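Local coordinates for kelch domain-containing protein (Colletotrichum graminicola M1.001, PDB 5C86) that probably acts as a copper-dependent alcohol oxidase related to galactose oxidase, oxidising alcohols on a Kelch beta-propeller scaffold, at residues V15-A20 against T421-N426; G75-A80 against S123-E128; N282-P287 against T427-I432; D288-V293 against L314-T319; W301-T306 against N333-A338. All coordinates share one frame; numbering follows the deposited sequence.

Contact 1: residues V15-A20 against T421-N426; sequences VPVAVA and TTHTVN
V17 and V19 pack against and pair with the hairpin that carries H423, one of the copper-binding residues of this oxidase, although no metal is bound in this model. V19 and T421 form an antiparallel hydrogen-bonded pair: T421 N donates to V19 O (2.8 Å) and V19 N to T421 O (3.0 Å). On the face bearing these two residues their side chains run side by side in the same direction, CG2 of V19 lying 3.8 Å from CG2 of T421. Just beyond, the chain reverses in a type I' turn from T422 to V425. A hairpin of the C-terminal domain entering the propeller to deliver a histidine to copper is a hallmark of galactose oxidase, and the arrangement here fits it. T422 OG1, anti to its backbone N (chi1 -173°), donates to V17 O over 2.8 Å from well above the carbonyl plane and accepts from H423 ND1 at 2.9 Å, nearly in the imidazole plane. These two linked hydrogen bonds would hold the rotation of the H423 ring, with NE2 toward H335, another copper-binding residue. Water 1 adds a parallel link, donating to V17 O and accepting from H423 N, while V17 CG1 packs obliquely on H423 CE1 at 4.0 Å.

Contact 2: residues G75-A80 against S123-E128; sequences GTSLDA and SCTTSE
S77 and S123 meet tip to tip, their hydroxyl oxygens OG and OG only 2.7 Å apart, between two strands that run almost parallel (10° between the short axes, 5.6 Å at closest approach). Each side chain starts toward the opposite strand, but the two hydroxyls swing differently. S123 OG is anti to its backbone N (chi1 179°), which carries it along the gap to S77; S77 OG is anti to its own carbonyl carbon (chi1 -64°) and bends back to donate to T76 O at 2.8 Å. G75, with no side chain, allows S123 CB to approach within 4.0 Å of G75 CA. One step further along, T125 also points across, and its OG1 donates to L78 O over 2.7 Å from above the carbonyl plane. The strands are the innermost ones of two consecutive four-stranded blades of the Kelch propeller, 75-78 and 122-125, and no backbone hydrogen bond joins these segments directly. Water 2 bridges them instead, accepting from T76 N (3.0 Å) and from S123 N (2.9 Å). T427 OG1 donates to S123 O, and R417 is a second partner of L78 O. The seam between the blades is thus polar although buried: hydroxyls and a water, rather than main-chain bonds from one segment to the other, satisfy backbone groups along it.

Contact 3: residues N282-P287 against T427-I432; sequences NAVVMP and TDQRRI
Q429 lays its side-chain amide along the edge of strand 282-285 and meets the backbone at two points. NE2 donates to A283 O over 2.9 Å, with the acceptor exactly in the amide plane, and OE1 accepts from V285 N at 3.1 Å, the N-H arriving from above that plane. The side chain reaches this position with CG lodged between its backbone N and carbonyl carbon, the crowded position (chi1 68°), and with an extended chain beyond CG. OE1 has a further donor in water 3, which lies 2.7 Å from Q429 OE1 and 2.9 Å from V285 O, so three backbone groups, A283 O, V285 N and V285 O, are served by one glutamine and its water. The V285 and Q429 side chains pass antiparallel, V285 CG1 beside OE1. Strand 282-285 is the inner strand of a propeller blade, and 427-432 belongs to the C-terminal domain, whose chain lies against the inner edges of the blades; the contact is thus a buried interdomain one. R431 begins with CG anti to the backbone N (chi1 169°) and stays extended to NE, crossing V285 at about a right angle with CD 4.0 Å from V285 CG2. Its NE then donates to P287 O over 3.0 Å. This oxygen lies in the guanidinium plane, whereas NE stands far above the P287 carbonyl plane, 63° out of it. S414 OG also bonds to P287 O, while R431 NH1 turns to Y229 O on the neighbouring blade.

Contact 4: residues D288-V293 against L314-T319; sequences DGKIWV and LFDPAT
F315 N donates to I291 O over a short, nearly straight bond of 2.7 Å, and I291 N returns one to F315 O at 2.9 Å, making these residues an antiparallel hydrogen-bonded pair. The two side chains run alongside each other. I291 extends its CD1 to the edge of the phenyl ring, 4.1 Å from F315 CD2, and the same methyl touches P317 CG at 4.0 Å, so that it is wedged between ring edge and proline. P317 also closes on the turn, with its CD 3.3 Å from G289 O. The other face carries W292 and L314, a non-hydrogen-bonded pair, and L314 CD1 reaches back to K290 CB at 3.9 Å. K290 runs on over L314 and D316 before bending at its last torsion (chi4 85°), which brings NZ to D288 OD2 in a salt bridge of 2.9 Å; D316 OD2 stays 5.2 Å from K290 NZ, a nearby opposite charge without contact. D288 OD1 accepts from K290 N as well, forming an Asx turn, and D316 OD1 does likewise for A318 N. The pairing joins the two middle strands of a four-stranded Kelch blade, 291-294 and 313-316, whose short axes here make an angle of 146°. Both faces meet neighbouring blades: F315 stacks on F237 of strand 235-239, and W292 stacks on W368 of strand 364-369 while its NE1 bonds to T325 OG1.

Contact 5: residues W301-T306 against N333-A338; sequences WLFSDT and NYHSTA
F303, Y334 and H335 form an aromatic cluster, which L302 joins. Y334 CG is anti to the backbone N (chi1 -164°), which carries the ring across to L302, whose CD2 is centred over one face in a CH-pi contact 3.6 Å from the ring centroid and only 6° off the normal. Across the opposite face, offset toward the rim, comes H335 CD2. F303 makes an edge-to-face pair with Y334: the tyrosine edge is directed at the phenyl face, centroids 5.3 Å apart and planes at 85°. F303 CE1 also meets H335 CE1 obliquely at 3.5 Å. The cluster borders the copper site of the galactose oxidase fold, for H335 is a copper-binding residue, and Y334 OH is hydrogen-bonded to Y120, another one, and to Y245. H335 ND1 bonds to G352 O, which fixes the ring's rotation. N333 ND2 donates to S304 O over 2.9 Å, very straight, in the carbonyl plane and on a lone pair, and makes a weak bond to T306 O (3.3 Å). In the type II turn from N333 to S336, N333 O takes both S336 N and S336 OG. Water 4 donates to W301 O and accepts from S304 N and Y334 N.

How the contacts relate
Contacts 1, 2 and 3 are wholly or mainly buried near the middle of the chain, contact 2 somewhat further out than the other two; contact 4 lies further out within one blade, and contact 5 is partly buried and nearer the surface. Contacts 3 and 4 share that blade, V284 N bonding to W292 O. Regular strand pairing supports contact 4 and part of contact 1, whereas contacts 2 and 3 replace it with hydroxyls, side-chain amide, guanidinium and water. Segments 421-426 and 427-432 follow each other, so contacts 1 and 3 seat one run of the C-terminal domain, which also bonds to contact 2 through T427 and D428. Contacts 1 and 5 converge on the copper site, unoccupied in this model.

Contact 1: residues V15-A20 against T421-N426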
# COMPACT_ATOMS: atom_id res chain seq x y z
N VAL A 15 -14.45 -5.90 10.80
CA VAL A 15 -13.17 -6.52 10.56
C VAL A 15 -12.45 -5.56 9.55
O VAL A 15 -12.97 -5.19 8.50
CB VAL A 15 -13.31 -7.91 9.93
CG1 VAL A 15 -11.96 -8.54 9.72
CG2 VAL A 15 -14.18 -8.83 10.86
N PRO A 16 -11.19 -5.17 9.94
CA PRO A 16 -10.48 -4.14 9.14
C PRO A 16 -9.77 -4.78 7.96
O PRO A 16 -8.53 -4.96 7.97
CB PRO A 16 -9.57 -3.50 10.15
CG PRO A 16 -9.28 -4.54 11.13
CD PRO A 16 -10.57 -5.40 11.24
N VAL A 17 -10.57 -5.15 6.98
CA VAL A 17 -10.12 -5.86 5.81
C VAL A 17 -9.48 -4.88 4.78
O VAL A 17 -8.71 -5.31 3.90
CB VAL A 17 -11.29 -6.66 5.18
CG1 VAL A 17 -10.94 -7.29 3.85
CG2 VAL A 17 -11.72 -7.71 6.22
N ALA A 18 -9.86 -3.65 4.85
CA ALA A 18 -9.32 -2.59 4.01
C ALA A 18 -9.01 -1.48 4.98
O ALA A 18 -9.83 -1.15 5.87
CB ALA A 18 -10.27 -2.18 2.95
N VAL A 19 -7.87 -0.80 4.79
CA VAL A 19 -7.48 0.30 5.65
C VAL A 19 -6.84 1.40 4.85
O VAL A 19 -6.23 1.11 3.80
CB VAL A 19 -6.56 -0.08 6.78
CG1 VAL A 19 -7.16 -1.19 7.66
CG2 VAL A 19 -5.18 -0.53 6.29
N ALA A 20 -6.97 2.65 5.32
CA ALA A 20 -6.39 3.81 4.62
C ALA A 20 -5.90 4.79 5.63
O ALA A 20 -6.57 5.00 6.67
CB ALA A 20 -7.37 4.50 3.74
N THR A 421 -4.61 -0.10 1.83
CA THR A 421 -4.38 -1.49 1.42
C THR A 421 -5.56 -2.38 1.68
O THR A 421 -6.30 -2.19 2.63
CB THR A 421 -3.14 -2.11 2.16
OG1 THR A 421 -2.71 -3.32 1.49
CG2 THR A 421 -3.30 -2.43 3.63
N THR A 422 -5.70 -3.40 0.85
CA THR A 422 -6.63 -4.49 1.07
C THR A 422 -6.13 -5.65 0.26
O THR A 422 -5.60 -5.45 -0.83
CB THR A 422 -8.08 -4.07 0.68
OG1 THR A 422 -8.94 -5.13 1.09
CG2 THR A 422 -8.28 -3.85 -0.75
N HIS A 423 -6.31 -6.87 0.74
CA HIS A 423 -6.02 -8.05 -0.04
C HIS A 423 -4.59 -8.15 -0.56
O HIS A 423 -4.38 -8.76 -1.60
CB HIS A 423 -7.00 -8.17 -1.26
CG HIS A 423 -8.39 -8.52 -0.89
ND1 HIS A 423 -9.25 -7.65 -0.27
CD2 HIS A 423 -9.03 -9.73 -0.93
CE1 HIS A 423 -10.38 -8.30 0.05
NE2 HIS A 423 -10.27 -9.53 -0.38
N THR A 424 -3.66 -7.65 0.23
CA THR A 424 -2.21 -7.64 -0.05
C THR A 424 -1.82 -6.56 -1.02
O THR A 424 -0.60 -6.43 -1.27
CB THR A 424 -1.57 -9.02 -0.54
OG1 THR A 424 -1.84 -9.22 -1.94
CG2 THR A 424 -2.06 -10.16 0.29
N VAL A 425 -2.76 -5.76 -1.56
CA VAL A 425 -2.47 -4.83 -2.64
C VAL A 425 -2.33 -3.43 -2.04
O VAL A 425 -3.24 -2.94 -1.35
CB VAL A 425 -3.53 -4.83 -3.75
CG1 VAL A 425 -3.21 -3.76 -4.77
CG2 VAL A 425 -3.67 -6.23 -4.32
N ASN A 426 -1.23 -2.74 -2.31
CA ASN A 426 -1.00 -1.38 -1.89
C ASN A 426 -0.11 -0.74 -2.95
O ASN A 426 1.14 -0.76 -2.83
CB ASN A 426 -0.41 -1.25 -0.50
CG ASN A 426 -0.25 0.17 -0.07
OD1 ASN A 426 -0.40 1.11 -0.89
ND2 ASN A 426 0.02 0.38 1.22
O HOH W 1 -7.06 -7.46 3.33

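Contact 2: residues G75-A80 against S123-E128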
# COMPACT_ATOMS: atom_id res chain seq x y z
N GLY A 75 -10.65 -2.06 -5.85
CA GLY A 75 -9.39 -1.36 -6.05
C GLY A 75 -9.35 -0.15 -5.19
O GLY A 75 -10.40 0.45 -4.84
N THR A 76 -8.13 0.28 -4.80
CA THR A 76 -8.02 1.51 -3.96
C THR A 76 -6.88 2.32 -4.54
O THR A 76 -5.82 1.77 -4.91
CB THR A 76 -7.76 1.24 -2.54
OG1 THR A 76 -6.50 0.56 -2.37
CG2 THR A 76 -8.80 0.42 -1.93
N SER A 77 -7.02 3.63 -4.53
CA SER A 77 -5.90 4.55 -4.84
C SER A 77 -6.16 5.88 -4.22
O SER A 77 -7.34 6.23 -3.97
CB SER A 77 -5.69 4.77 -6.33
OG SER A 77 -5.29 3.57 -7.01
N LEU A 78 -5.11 6.63 -3.89
CA LEU A 78 -5.22 8.02 -3.50
C LEU A 78 -4.83 8.93 -4.62
O LEU A 78 -3.83 8.75 -5.26
CB LEU A 78 -4.35 8.33 -2.32
CG LEU A 78 -4.98 7.93 -1.01
CD1 LEU A 78 -4.93 6.41 -0.84
CD2 LEU A 78 -4.33 8.50 0.23
N ASP A 79 -5.66 9.91 -4.94
CA ASP A 79 -5.39 10.77 -6.05
C ASP A 79 -4.49 11.97 -5.66
O ASP A 79 -4.01 12.05 -4.55
CB ASP A 79 -6.73 11.26 -6.73
CG ASP A 79 -7.43 12.36 -6.01
OD1 ASP A 79 -7.07 12.84 -4.89
OD2 ASP A 79 -8.54 12.73 -6.58
N ALA A 80 -4.28 12.86 -6.65
CA ALA A 80 -3.37 14.00 -6.44
C ALA A 80 -3.73 14.89 -5.26
O ALA A 80 -2.85 15.55 -4.66
CB ALA A 80 -3.27 14.79 -7.69
N SER A 123 -5.55 -1.08 -8.65
CA SER A 123 -5.70 0.28 -9.08
C SER A 123 -4.43 1.03 -8.70
O SER A 123 -3.93 0.86 -7.56
CB SER A 123 -6.86 0.84 -8.25
OG SER A 123 -7.09 2.21 -8.58
N CYS A 124 -4.00 1.93 -9.55
CA CYS A 124 -2.89 2.82 -9.17
C CYS A 124 -3.02 4.19 -9.79
O CYS A 124 -3.53 4.37 -10.89
CB CYS A 124 -1.55 2.18 -9.59
SG CYS A 124 -1.30 1.91 -11.39
N THR A 125 -2.44 5.16 -9.08
CA THR A 125 -2.37 6.52 -9.48
C THR A 125 -1.17 6.66 -10.37
O THR A 125 -0.03 6.37 -9.98
CB THR A 125 -2.28 7.43 -8.28
OG1 THR A 125 -3.44 7.24 -7.50
CG2 THR A 125 -2.30 8.88 -8.70
N THR A 126 -1.35 7.24 -11.57
CA THR A 126 -0.25 7.36 -12.48
C THR A 126 0.48 8.71 -12.31
O THR A 126 0.04 9.59 -11.57
CB THR A 126 -0.69 7.23 -13.98
OG1 THR A 126 -1.38 8.47 -14.33
CG2 THR A 126 -1.62 6.09 -14.13
N SER A 127 1.57 8.83 -13.05
CA SER A 127 2.34 10.09 -13.04
C SER A 127 1.51 11.29 -13.47
O SER A 127 1.82 12.44 -13.18
CB SER A 127 3.54 9.96 -13.91
OG SER A 127 3.22 9.77 -15.31
N GLU A 128 0.45 11.03 -14.24
CA GLU A 128 -0.51 12.07 -14.66
C GLU A 128 -1.60 12.36 -13.71
O GLU A 128 -2.47 13.22 -13.96
CB GLU A 128 -1.11 11.71 -16.06
CG GLU A 128 -0.09 11.55 -17.12
CD GLU A 128 -0.69 11.18 -18.51
OE1 GLU A 128 -1.73 10.47 -18.54
OE2 GLU A 128 -0.06 11.58 -19.57
O HOH W 2 -5.84 -1.43 -5.75

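Contact 3: residues N282-P287 against T427-I432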
# COMPACT_ATOMS: atom_id res chain seq x y z
N ASN A 282 1.44 -8.88 4.37
CA ASN A 282 1.53 -7.50 3.96
C ASN A 282 2.95 -7.03 4.12
O ASN A 282 3.67 -7.50 4.99
CB ASN A 282 0.65 -6.59 4.78
CG ASN A 282 -0.84 -6.78 4.50
OD1 ASN A 282 -1.37 -6.08 3.67
ND2 ASN A 282 -1.48 -7.73 5.14
N ALA A 283 3.39 -6.13 3.25
CA ALA A 283 4.71 -5.55 3.38
C ALA A 283 4.62 -4.04 3.45
O ALA A 283 3.85 -3.46 2.72
CB ALA A 283 5.59 -5.91 2.21
N VAL A 284 5.39 -3.43 4.34
CA VAL A 284 5.30 -2.01 4.62
C VAL A 284 6.69 -1.41 4.56
O VAL A 284 7.56 -1.83 5.30
CB VAL A 284 4.63 -1.74 5.98
CG1 VAL A 284 4.63 -0.24 6.28
CG2 VAL A 284 3.19 -2.26 5.99
N VAL A 285 6.87 -0.38 3.73
CA VAL A 285 8.12 0.39 3.72
C VAL A 285 8.11 1.47 4.80
O VAL A 285 7.12 2.14 4.98
CB VAL A 285 8.53 0.95 2.34
CG1 VAL A 285 7.61 2.00 1.82
CG2 VAL A 285 9.97 1.52 2.34
N MET A 286 9.21 1.56 5.52
CA MET A 286 9.45 2.50 6.59
C MET A 286 10.36 3.67 6.18
O MET A 286 11.05 3.59 5.16
CB MET A 286 10.05 1.71 7.73
CG MET A 286 9.00 0.88 8.47
SD MET A 286 9.83 -0.33 9.54
CE MET A 286 10.28 -1.32 8.38
N PRO A 287 10.38 4.74 6.99
CA PRO A 287 11.14 5.91 6.54
C PRO A 287 12.60 5.69 6.30
O PRO A 287 13.16 6.45 5.47
CB PRO A 287 10.96 6.93 7.67
CG PRO A 287 10.16 6.26 8.68
CD PRO A 287 9.46 5.09 8.08
N THR A 427 -0.73 -0.16 -3.99
CA THR A 427 0.05 0.48 -5.00
C THR A 427 0.46 1.89 -4.67
O THR A 427 1.27 2.51 -5.45
CB THR A 427 -0.72 0.56 -6.33
OG1 THR A 427 -1.80 1.47 -6.18
CG2 THR A 427 -1.21 -0.86 -6.71
N ASP A 428 -0.16 2.45 -3.63
CA ASP A 428 0.04 3.83 -3.26
C ASP A 428 1.33 4.08 -2.49
O ASP A 428 1.79 5.22 -2.45
CB ASP A 428 -1.12 4.32 -2.41
CG ASP A 428 -2.37 4.64 -3.21
OD1 ASP A 428 -2.41 5.50 -4.14
OD2 ASP A 428 -3.38 3.93 -2.91
N GLN A 429 1.85 3.07 -1.78
CA GLN A 429 3.01 3.30 -0.98
C GLN A 429 4.31 3.27 -1.84
O GLN A 429 4.54 2.34 -2.52
CB GLN A 429 3.15 2.34 0.21
CG GLN A 429 3.43 0.97 -0.13
CD GLN A 429 3.79 0.05 1.12
OE1 GLN A 429 4.31 0.45 2.19
NE2 GLN A 429 3.51 -1.16 0.93
N ARG A 430 5.11 4.28 -1.65
CA ARG A 430 6.47 4.30 -2.13
C ARG A 430 7.26 5.23 -1.29
O ARG A 430 6.75 6.19 -0.71
CB ARG A 430 6.50 4.74 -3.61
CG ARG A 430 5.94 6.11 -3.90
CD ARG A 430 6.13 6.54 -5.34
NE ARG A 430 5.42 5.62 -6.23
CZ ARG A 430 5.74 5.34 -7.51
NH1 ARG A 430 6.72 6.04 -8.17
NH2 ARG A 430 5.02 4.43 -8.14
N ARG A 431 8.55 5.00 -1.25
CA ARG A 431 9.48 5.84 -0.52
C ARG A 431 10.50 6.51 -1.47
O ARG A 431 11.05 5.85 -2.35
CB ARG A 431 10.30 5.03 0.44
CG ARG A 431 11.48 5.74 1.08
CD ARG A 431 12.13 4.88 2.16
NE ARG A 431 13.43 5.42 2.64
CZ ARG A 431 14.57 5.30 2.00
NH1 ARG A 431 14.66 4.60 0.88
NH2 ARG A 431 15.65 5.80 2.53
N ILE A 432 10.72 7.78 -1.24
CA ILE A 432 11.71 8.62 -1.89
C ILE A 432 12.68 9.12 -0.82
O ILE A 432 12.31 9.91 0.03
CB ILE A 432 11.01 9.77 -2.59
CG1 ILE A 432 10.17 9.18 -3.77
CG2 ILE A 432 12.00 10.90 -3.01
CD1 ILE A 432 9.16 10.20 -4.28
O HOH W 3 4.60 2.72 3.65

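Contact 4: residues D288-V293 against L314-T319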
# COMPACT_ATOMS: atom_id res chain seq x y z
N ASP A 288 13.25 4.76 6.98
CA ASP A 288 14.64 4.47 6.74
C ASP A 288 14.91 3.56 5.61
O ASP A 288 16.07 3.23 5.36
CB ASP A 288 15.25 3.80 7.98
CG ASP A 288 14.54 2.55 8.45
OD1 ASP A 288 13.57 2.11 7.83
OD2 ASP A 288 15.01 1.98 9.50
N GLY A 289 13.88 3.12 4.88
CA GLY A 289 14.08 2.26 3.71
C GLY A 289 14.01 0.80 3.97
O GLY A 289 13.97 0.03 3.05
N LYS A 290 13.82 0.45 5.24
CA LYS A 290 13.60 -0.95 5.53
C LYS A 290 12.16 -1.34 5.26
O LYS A 290 11.28 -0.47 5.08
CB LYS A 290 14.02 -1.34 6.97
CG LYS A 290 15.53 -1.16 7.20
CD LYS A 290 15.90 -1.75 8.64
CE LYS A 290 17.26 -1.31 9.18
NZ LYS A 290 17.07 0.02 9.85
N ILE A 291 11.93 -2.64 5.20
CA ILE A 291 10.60 -3.18 4.86
C ILE A 291 10.16 -4.22 5.88
O ILE A 291 10.92 -5.09 6.24
CB ILE A 291 10.57 -3.79 3.49
CG1 ILE A 291 11.00 -2.74 2.44
CG2 ILE A 291 9.21 -4.36 3.13
CD1 ILE A 291 11.34 -3.30 1.07
N TRP A 292 8.97 -4.08 6.41
CA TRP A 292 8.46 -5.09 7.39
C TRP A 292 7.45 -5.98 6.68
O TRP A 292 6.56 -5.43 5.99
CB TRP A 292 7.81 -4.36 8.47
CG TRP A 292 7.43 -5.17 9.69
CD1 TRP A 292 8.27 -5.86 10.46
CD2 TRP A 292 6.14 -5.21 10.30
NE1 TRP A 292 7.59 -6.35 11.57
CE2 TRP A 292 6.29 -5.97 11.48
CE3 TRP A 292 4.91 -4.67 10.00
CZ2 TRP A 292 5.24 -6.14 12.37
CZ3 TRP A 292 3.86 -4.83 10.92
CH2 TRP A 292 4.08 -5.55 12.08
N VAL A 293 7.61 -7.27 6.84
CA VAL A 293 6.77 -8.29 6.21
C VAL A 293 6.06 -9.00 7.32
O VAL A 293 6.73 -9.67 8.12
CB VAL A 293 7.55 -9.26 5.32
CG1 VAL A 293 6.59 -10.13 4.60
CG2 VAL A 293 8.39 -8.45 4.29
N LEU A 314 11.83 -8.22 9.39
CA LEU A 314 12.34 -6.90 9.02
C LEU A 314 13.39 -7.09 7.95
O LEU A 314 14.36 -7.81 8.15
CB LEU A 314 12.93 -6.21 10.25
CG LEU A 314 13.41 -4.81 10.02
CD1 LEU A 314 12.38 -3.85 9.49
CD2 LEU A 314 13.95 -4.31 11.39
N PHE A 315 13.16 -6.53 6.75
CA PHE A 315 14.09 -6.71 5.64
C PHE A 315 14.85 -5.40 5.40
O PHE A 315 14.27 -4.34 5.38
CB PHE A 315 13.33 -7.05 4.37
CG PHE A 315 14.18 -7.14 3.13
CD1 PHE A 315 15.03 -8.20 2.94
CD2 PHE A 315 14.15 -6.14 2.17
CE1 PHE A 315 15.76 -8.28 1.78
CE2 PHE A 315 14.89 -6.20 1.02
CZ PHE A 315 15.73 -7.29 0.84
N ASP A 316 16.18 -5.50 5.20
CA ASP A 316 17.04 -4.35 4.94
C ASP A 316 17.49 -4.43 3.50
O ASP A 316 18.31 -5.26 3.18
CB ASP A 316 18.23 -4.32 5.91
CG ASP A 316 19.15 -3.13 5.67
OD1 ASP A 316 18.99 -2.43 4.62
OD2 ASP A 316 19.95 -2.95 6.65
N PRO A 317 16.97 -3.64 2.61
CA PRO A 317 17.35 -3.77 1.19
C PRO A 317 18.80 -3.41 0.93
O PRO A 317 19.28 -3.86 -0.07
CB PRO A 317 16.43 -2.77 0.48
CG PRO A 317 15.30 -2.59 1.42
CD PRO A 317 15.89 -2.63 2.79
N ALA A 318 19.47 -2.66 1.79
CA ALA A 318 20.89 -2.33 1.54
C ALA A 318 21.73 -3.55 1.66
O ALA A 318 22.67 -3.75 0.81
CB ALA A 318 21.39 -1.29 2.48
N THR A 319 21.41 -4.38 2.64
CA THR A 319 22.16 -5.63 2.88
C THR A 319 21.52 -6.89 2.37
O THR A 319 22.16 -7.94 2.35
CB THR A 319 22.41 -5.83 4.32
OG1 THR A 319 21.15 -5.93 5.01
CG2 THR A 319 23.19 -4.64 4.95

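Contact 5: residues W301-T306 against N333-A338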
# COMPACT_ATOMS: atom_id res chain seq x y z
N TRP A 301 -5.05 -21.11 2.00
CA TRP A 301 -6.50 -21.30 1.98
C TRP A 301 -7.17 -20.04 2.51
O TRP A 301 -6.62 -19.36 3.40
CB TRP A 301 -6.94 -22.46 2.86
CG TRP A 301 -6.46 -23.81 2.43
CD1 TRP A 301 -5.65 -24.58 3.15
CD2 TRP A 301 -6.71 -24.52 1.20
NE1 TRP A 301 -5.44 -25.76 2.51
CE2 TRP A 301 -6.01 -25.71 1.27
CE3 TRP A 301 -7.45 -24.25 0.04
CZ2 TRP A 301 -6.05 -26.65 0.21
CZ3 TRP A 301 -7.48 -25.19 -1.00
CH2 TRP A 301 -6.77 -26.37 -0.87
N LEU A 302 -8.33 -19.77 1.99
CA LEU A 302 -9.06 -18.56 2.35
C LEU A 302 -9.79 -18.74 3.70
O LEU A 302 -10.20 -19.85 4.05
CB LEU A 302 -10.03 -18.14 1.26
CG LEU A 302 -9.50 -18.06 -0.17
CD1 LEU A 302 -10.47 -17.39 -1.07
CD2 LEU A 302 -8.18 -17.30 -0.18
N PHE A 303 -9.92 -17.66 4.44
CA PHE A 303 -10.76 -17.65 5.65
C PHE A 303 -10.32 -18.72 6.64
O PHE A 303 -11.16 -19.45 7.27
CB PHE A 303 -12.24 -17.84 5.26
CG PHE A 303 -12.71 -16.85 4.27
CD1 PHE A 303 -12.91 -15.51 4.60
CD2 PHE A 303 -12.91 -17.20 2.97
CE1 PHE A 303 -13.33 -14.61 3.64
CE2 PHE A 303 -13.28 -16.29 2.01
CZ PHE A 303 -13.47 -14.99 2.33
N SER A 304 -9.01 -18.84 6.78
CA SER A 304 -8.38 -19.88 7.51
C SER A 304 -7.24 -19.36 8.36
O SER A 304 -6.34 -18.64 7.84
CB SER A 304 -7.83 -20.94 6.56
OG SER A 304 -7.29 -22.00 7.29
N ASP A 305 -7.23 -19.76 9.62
CA ASP A 305 -6.17 -19.49 10.58
C ASP A 305 -5.06 -20.54 10.59
O ASP A 305 -4.14 -20.51 11.43
CB ASP A 305 -6.73 -19.25 12.02
CG ASP A 305 -7.36 -17.90 12.19
OD1 ASP A 305 -7.22 -17.03 11.32
OD2 ASP A 305 -8.00 -17.67 13.21
N THR A 306 -5.08 -21.44 9.62
CA THR A 306 -4.13 -22.55 9.60
C THR A 306 -2.75 -22.10 9.05
O THR A 306 -2.63 -21.01 8.42
CB THR A 306 -4.66 -23.69 8.76
OG1 THR A 306 -4.90 -23.21 7.44
CG2 THR A 306 -5.97 -24.25 9.41
N ASN A 333 -3.86 -13.72 8.19
CA ASN A 333 -3.81 -14.45 6.96
C ASN A 333 -4.67 -13.77 5.95
O ASN A 333 -4.57 -12.56 5.78
CB ASN A 333 -4.14 -15.96 7.16
CG ASN A 333 -3.17 -16.69 8.00
OD1 ASN A 333 -2.04 -16.26 8.25
ND2 ASN A 333 -3.59 -17.89 8.45
N TYR A 334 -5.54 -14.46 5.22
CA TYR A 334 -6.42 -13.79 4.25
C TYR A 334 -7.26 -12.71 4.95
O TYR A 334 -7.76 -12.91 6.04
CB TYR A 334 -7.35 -14.82 3.60
CG TYR A 334 -8.03 -14.36 2.35
CD1 TYR A 334 -7.28 -13.96 1.24
CD2 TYR A 334 -9.42 -14.35 2.18
CE1 TYR A 334 -7.86 -13.57 0.10
CE2 TYR A 334 -9.99 -13.94 0.95
CZ TYR A 334 -9.19 -13.56 -0.08
OH TYR A 334 -9.72 -13.23 -1.34
N HIS A 335 -7.32 -11.55 4.30
CA HIS A 335 -8.06 -10.37 4.74
C HIS A 335 -7.40 -9.61 5.88
O HIS A 335 -8.08 -8.77 6.49
CB HIS A 335 -9.54 -10.69 5.02
CG HIS A 335 -10.33 -10.95 3.78
ND1 HIS A 335 -11.60 -11.47 3.83
CD2 HIS A 335 -10.09 -10.71 2.48
CE1 HIS A 335 -12.10 -11.53 2.62
NE2 HIS A 335 -11.21 -11.09 1.78
N SER A 336 -6.14 -9.88 6.13
CA SER A 336 -5.30 -9.06 7.05
C SER A 336 -4.73 -7.84 6.30
O SER A 336 -4.68 -7.80 5.09
CB SER A 336 -4.18 -9.87 7.66
OG SER A 336 -3.24 -10.32 6.66
N THR A 337 -4.43 -6.85 7.11
CA THR A 337 -3.95 -5.56 6.61
C THR A 337 -2.75 -5.10 7.45
O THR A 337 -2.59 -5.49 8.59
CB THR A 337 -5.06 -4.51 6.61
OG1 THR A 337 -5.62 -4.43 7.94
CG2 THR A 337 -6.10 -4.77 5.55
N ALA A 338 -1.90 -4.22 6.83
CA ALA A 338 -0.84 -3.55 7.57
C ALA A 338 -0.57 -2.22 6.85
O ALA A 338 -0.77 -2.12 5.65
CB ALA A 338 0.43 -4.34 7.65
O HOH W 4 -6.58 -17.38 5.36